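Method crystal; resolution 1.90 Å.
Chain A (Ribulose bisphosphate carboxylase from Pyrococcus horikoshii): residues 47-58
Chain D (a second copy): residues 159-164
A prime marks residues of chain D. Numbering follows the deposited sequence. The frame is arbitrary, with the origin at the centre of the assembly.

Chain A, residues 47-58: ASESSIGTWTTL
Chain D (159-164) PKPKMG

A loop leaving a helix often offers its free carbonyls to a neighbouring subunit, and this contact in Pyrococcus horikoshii ribulose bisphosphate carboxylase is a compact example. In chain A the helix ends at Glu49; the chain turns through Ser51 (phi/psi -132/-109), Ile52 (-99/-12) and Gly53 (84/-178), then extends through Trp55 (-178/165) to Thr57. The chain D stretch has no regular helix or strand: Lys160′ (-122/131) precedes a cis peptide to Pro161′ (-67/169), followed by Lys162′ (-88/-14) and Met163′ (-129/154). The stretches run in opposite directions, with CA atoms 5.1 Å apart at Ile52 and Met163′ and 6.2 Å at Trp55 and Lys160′. One nearly straight backbone hydrogen bond lies within this register, Lys162′ N to Ile52 O (3.2 Å, 169°).

Lys162′ (chi1 57°, chi2 -136°, chi3 -142°, chi4 54°) reaches toward the helix end, where NZ makes a weak hydrogen bond to Glu49 O (3.3 Å). Lys162′ CD lies 3.8 Å from Gly53 CA; a CB there would clash with it, and the positive phi also favours glycine. Trp55 (chi1 31°, chi2 -94°) receives Pro161′ over one ring face, Pro161′ CG standing 4.2 Å from the centroid of the Trp55 five-membered ring, 27° off its normal, while Lys160′ CB packs 3.7 Å from Trp55 CB. Beyond, Ile52 (chi1 p, chi2 t) brings CG2 to 4.4 Å from CB of Met163′, whose chi1, chi2 and chi3 are all m.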

ATOM      1  N   ALA A  47      42.343  22.203 -11.269  1.00 15.85           N
ATOM      2  CA  ALA A  47      41.168  22.693 -12.038  1.00 16.42           C
ATOM      3  C   ALA A  47      40.679  21.591 -12.990  1.00 16.41           C
ATOM      4  O   ALA A  47      39.471  21.321 -13.189  1.00 14.81           O
ATOM      5  CB  ALA A  47      41.562  23.966 -12.796  1.00 16.43           C
ATOM      6  N   SER A  48      41.669  20.938 -13.561  1.00 15.16           N
ATOM      7  CA  SER A  48      41.478  19.837 -14.482  1.00 16.00           C
ATOM      8  C   SER A  48      40.755  18.618 -13.864  1.00 15.73           C
ATOM      9  O   SER A  48      39.736  18.132 -14.372  1.00 15.07           O
ATOM     10  CB  SER A  48      42.865  19.389 -14.937  1.00 15.65           C
ATOM     11  OG  SER A  48      42.671  18.371 -15.826  1.00 18.84           O
ATOM     12  N   GLU A  49      41.295  18.126 -12.760  1.00 15.56           N
ATOM     13  CA  GLU A  49      40.823  16.917 -12.160  1.00 16.31           C
ATOM     14  C   GLU A  49      39.451  17.183 -11.489  1.00 16.37           C
ATOM     15  O   GLU A  49      38.634  16.276 -11.363  1.00 16.93           O
ATOM     16  CB  GLU A  49      41.874  16.383 -11.202  1.00 17.94           C
ATOM     17  CG  GLU A  49      41.549  15.036 -10.570  1.00 22.95           C
ATOM     18  CD  GLU A  49      41.616  13.870 -11.551  1.00 28.44           C
ATOM     19  OE1 GLU A  49      42.282  14.017 -12.629  1.00 32.08           O
ATOM     20  OE2 GLU A  49      40.986  12.819 -11.232  1.00 29.97           O
ATOM     21  N   SER A  50      39.185  18.425 -11.098  1.00 14.87           N
ATOM     22  CA  SER A  50      37.873  18.765 -10.553  1.00 15.10           C
ATOM     23  C   SER A  50      36.870  19.149 -11.652  1.00 15.37           C
ATOM     24  O   SER A  50      35.772  19.513 -11.359  1.00 13.96           O
ATOM     25  CB  SER A  50      37.962  19.866  -9.495  1.00 14.70           C
ATOM     26  OG  SER A  50      38.727  21.002  -9.882  1.00 15.08           O
ATOM     27  N   SER A  51      37.260  19.100 -12.916  1.00 14.77           N
ATOM     28  CA  SER A  51      36.347  19.460 -13.996  1.00 16.36           C
ATOM     29  C   SER A  51      36.383  18.386 -15.074  1.00 16.84           C
ATOM     30  O   SER A  51      35.923  17.309 -14.797  1.00 18.09           O
ATOM     31  CB  SER A  51      36.629  20.888 -14.535  1.00 15.85           C
ATOM     32  OG  SER A  51      37.847  20.991 -15.262  1.00 18.25           O
ATOM     33  N   ILE A  52      36.950  18.646 -16.249  1.00 17.58           N
ATOM     34  CA  ILE A  52      36.853  17.743 -17.391  1.00 18.76           C
ATOM     35  C   ILE A  52      38.070  16.857 -17.571  1.00 20.24           C
ATOM     36  O   ILE A  52      38.078  15.959 -18.426  1.00 22.22           O
ATOM     37  CB  ILE A  52      36.593  18.530 -18.713  1.00 19.23           C
ATOM     38  CG1 ILE A  52      37.729  19.496 -19.071  1.00 21.42           C
ATOM     39  CG2 ILE A  52      35.340  19.328 -18.665  1.00 21.28           C
ATOM     40  CD1 ILE A  52      37.711  19.933 -20.511  1.00 24.23           C
ATOM     41  N   GLY A  53      39.157  17.157 -16.870  1.00 20.73           N
ATOM     42  CA  GLY A  53      40.331  16.309 -16.938  1.00 21.80           C
ATOM     43  C   GLY A  53      41.129  16.726 -18.140  1.00 22.10           C
ATOM     44  O   GLY A  53      40.770  17.687 -18.805  1.00 22.35           O
ATOM     45  N   THR A  54      42.219  16.025 -18.393  1.00 22.93           N
ATOM     46  CA  THR A  54      43.027  16.226 -19.610  1.00 24.02           C
ATOM     47  C   THR A  54      43.091  14.925 -20.366  1.00 25.16           C
ATOM     48  O   THR A  54      42.764  13.842 -19.836  1.00 27.25           O
ATOM     49  CB  THR A  54      44.477  16.643 -19.338  1.00 22.80           C
ATOM     50  OG1 THR A  54      45.099  15.676 -18.509  1.00 22.75           O
ATOM     51  CG2 THR A  54      44.605  17.941 -18.552  1.00 22.58           C
ATOM     52  N   TRP A  55      43.527  15.032 -21.610  1.00 25.38           N
ATOM     53  CA  TRP A  55      43.408  13.925 -22.544  1.00 24.94           C
ATOM     54  C   TRP A  55      44.023  14.251 -23.898  1.00 23.83           C
ATOM     55  O   TRP A  55      44.266  15.408 -24.244  1.00 22.26           O
ATOM     56  CB  TRP A  55      41.927  13.590 -22.762  1.00 25.89           C
ATOM     57  CG  TRP A  55      41.061  14.793 -22.629  1.00 27.88           C
ATOM     58  CD1 TRP A  55      40.391  15.234 -21.492  1.00 32.02           C
ATOM     59  CD2 TRP A  55      40.758  15.733 -23.643  1.00 29.20           C
ATOM     60  NE1 TRP A  55      39.703  16.397 -21.767  1.00 29.02           N
ATOM     61  CE2 TRP A  55      39.921  16.730 -23.072  1.00 31.52           C
ATOM     62  CE3 TRP A  55      41.135  15.870 -24.962  1.00 31.14           C
ATOM     63  CZ2 TRP A  55      39.461  17.806 -23.791  1.00 32.30           C
ATOM     64  CZ3 TRP A  55      40.688  16.934 -25.654  1.00 31.21           C
ATOM     65  CH2 TRP A  55      39.840  17.882 -25.080  1.00 32.66           C
ATOM     66  N   THR A  56      44.209  13.167 -24.634  1.00 22.28           N
ATOM     67  CA  THR A  56      44.681  13.134 -26.007  1.00 22.35           C
ATOM     68  C   THR A  56      43.776  12.096 -26.663  1.00 21.30           C
ATOM     69  O   THR A  56      43.721  10.933 -26.217  1.00 20.94           O
ATOM     70  CB  THR A  56      46.095  12.650 -25.962  1.00 21.97           C
ATOM     71  OG1 THR A  56      46.882  13.634 -25.272  1.00 25.44           O
ATOM     72  CG2 THR A  56      46.709  12.519 -27.337  1.00 24.12           C
ATOM     73  N   THR A  57      43.024  12.513 -27.674  1.00 19.56           N
ATOM     74  CA  THR A  57      42.163  11.576 -28.378  1.00 18.17           C
ATOM     75  C   THR A  57      41.732  12.054 -29.754  1.00 17.53           C
ATOM     76  O   THR A  57      41.441  13.238 -29.949  1.00 17.77           O
ATOM     77  CB  THR A  57      40.937  11.218 -27.531  1.00 18.23           C
ATOM     78  OG1 THR A  57      40.171  10.206 -28.200  1.00 15.88           O
ATOM     79  CG2 THR A  57      39.952  12.419 -27.361  1.00 17.53           C
ATOM     80  N   LEU A  58      41.656  11.111 -30.681  1.00 15.24           N
ATOM     81  CA  LEU A  58      41.015  11.355 -31.982  1.00 15.57           C
ATOM     82  C   LEU A  58      39.504  11.512 -31.886  1.00 13.84           C
ATOM     83  O   LEU A  58      38.873  12.069 -32.791  1.00 11.92           O
ATOM     84  CB  LEU A  58      41.255  10.188 -32.934  1.00 15.06           C
ATOM     85  CG  LEU A  58      42.508  10.048 -33.755  1.00 19.17           C
ATOM     86  CD1 LEU A  58      42.390   8.730 -34.554  1.00 20.35           C
ATOM     87  CD2 LEU A  58      42.791  11.258 -34.693  1.00 19.32           C
TER
ATOM     88  N   PRO D 159      35.719   7.107 -20.030  1.00 18.59           N
ATOM     89  CA  PRO D 159      35.963   7.916 -21.226  1.00 18.63           C
ATOM     90  C   PRO D 159      36.653   9.218 -20.852  1.00 18.99           C
ATOM     91  O   PRO D 159      36.628   9.672 -19.675  1.00 19.04           O
ATOM     92  CB  PRO D 159      34.560   8.156 -21.795  1.00 18.56           C
ATOM     93  CG  PRO D 159      33.740   7.090 -21.187  1.00 19.74           C
ATOM     94  CD  PRO D 159      34.276   7.045 -19.727  1.00 18.62           C
ATOM     95  N   LYS D 160      37.362   9.738 -21.836  1.00 19.15           N
ATOM     96  CA  LYS D 160      38.015  11.030 -21.780  1.00 20.20           C
ATOM     97  C   LYS D 160      37.466  11.846 -22.922  1.00 19.96           C
ATOM     98  O   LYS D 160      37.438  11.347 -24.078  1.00 20.26           O
ATOM     99  CB  LYS D 160      39.514  10.868 -21.964  1.00 21.58           C
ATOM    100  CG  LYS D 160      40.181   9.988 -20.877  1.00 24.55           C
ATOM    101  CD  LYS D 160      40.321  10.700 -19.550  1.00 29.84           C
ATOM    102  CE  LYS D 160      40.692   9.742 -18.397  1.00 33.01           C
ATOM    103  NZ  LYS D 160      39.901  10.054 -17.147  1.00 37.77           N
ATOM    104  N   PRO D 161      37.031  13.088 -22.674  1.00 19.06           N
ATOM    105  CA  PRO D 161      37.091  13.742 -21.377  1.00 18.15           C
ATOM    106  C   PRO D 161      36.170  13.048 -20.417  1.00 18.02           C
ATOM    107  O   PRO D 161      35.385  12.194 -20.808  1.00 15.70           O
ATOM    108  CB  PRO D 161      36.579  15.162 -21.627  1.00 18.04           C
ATOM    109  CG  PRO D 161      36.206  15.272 -23.081  1.00 19.82           C
ATOM    110  CD  PRO D 161      36.479  13.957 -23.739  1.00 19.94           C
ATOM    111  N   LYS D 162      36.288  13.387 -19.158  1.00 19.34           N
ATOM    112  CA  LYS D 162      35.463  12.690 -18.167  1.00 20.85           C
ATOM    113  C   LYS D 162      34.123  13.282 -17.915  1.00 20.08           C
ATOM    114  O   LYS D 162      33.300  12.613 -17.293  1.00 20.53           O
ATOM    115  CB  LYS D 162      36.182  12.548 -16.855  1.00 22.35           C
ATOM    116  CG  LYS D 162      36.652  13.805 -16.209  1.00 24.21           C
ATOM    117  CD  LYS D 162      38.086  13.570 -15.694  1.00 25.61           C
ATOM    118  CE  LYS D 162      38.338  14.272 -14.322  1.00 26.53           C
ATOM    119  NZ  LYS D 162      37.361  13.933 -13.222  1.00 27.33           N
ATOM    120  N   MET D 163      33.895  14.523 -18.373  1.00 19.45           N
ATOM    121  CA  MET D 163      32.585  15.166 -18.251  1.00 18.50           C
ATOM    122  C   MET D 163      32.093  15.744 -19.584  1.00 18.10           C
ATOM    123  O   MET D 163      32.871  16.041 -20.469  1.00 17.41           O
ATOM    124  CB  MET D 163      32.616  16.253 -17.180  1.00 18.80           C
ATOM    125  CG  MET D 163      33.032  15.768 -15.735  1.00 19.85           C
ATOM    126  SD  MET D 163      31.665  15.151 -14.799  1.00 25.29           S
ATOM    127  CE  MET D 163      31.110  16.727 -14.075  1.00 22.26           C
ATOM    128  N   GLY D 164      30.781  15.868 -19.734  1.00 16.92           N
ATOM    129  CA  GLY D 164      30.217  16.738 -20.755  1.00 16.18           C
ATOM    130  C   GLY D 164      29.425  16.030 -21.827  1.00 15.45           C
ATOM    131  O   GLY D 164      28.741  16.667 -22.582  1.00 14.92           O
TER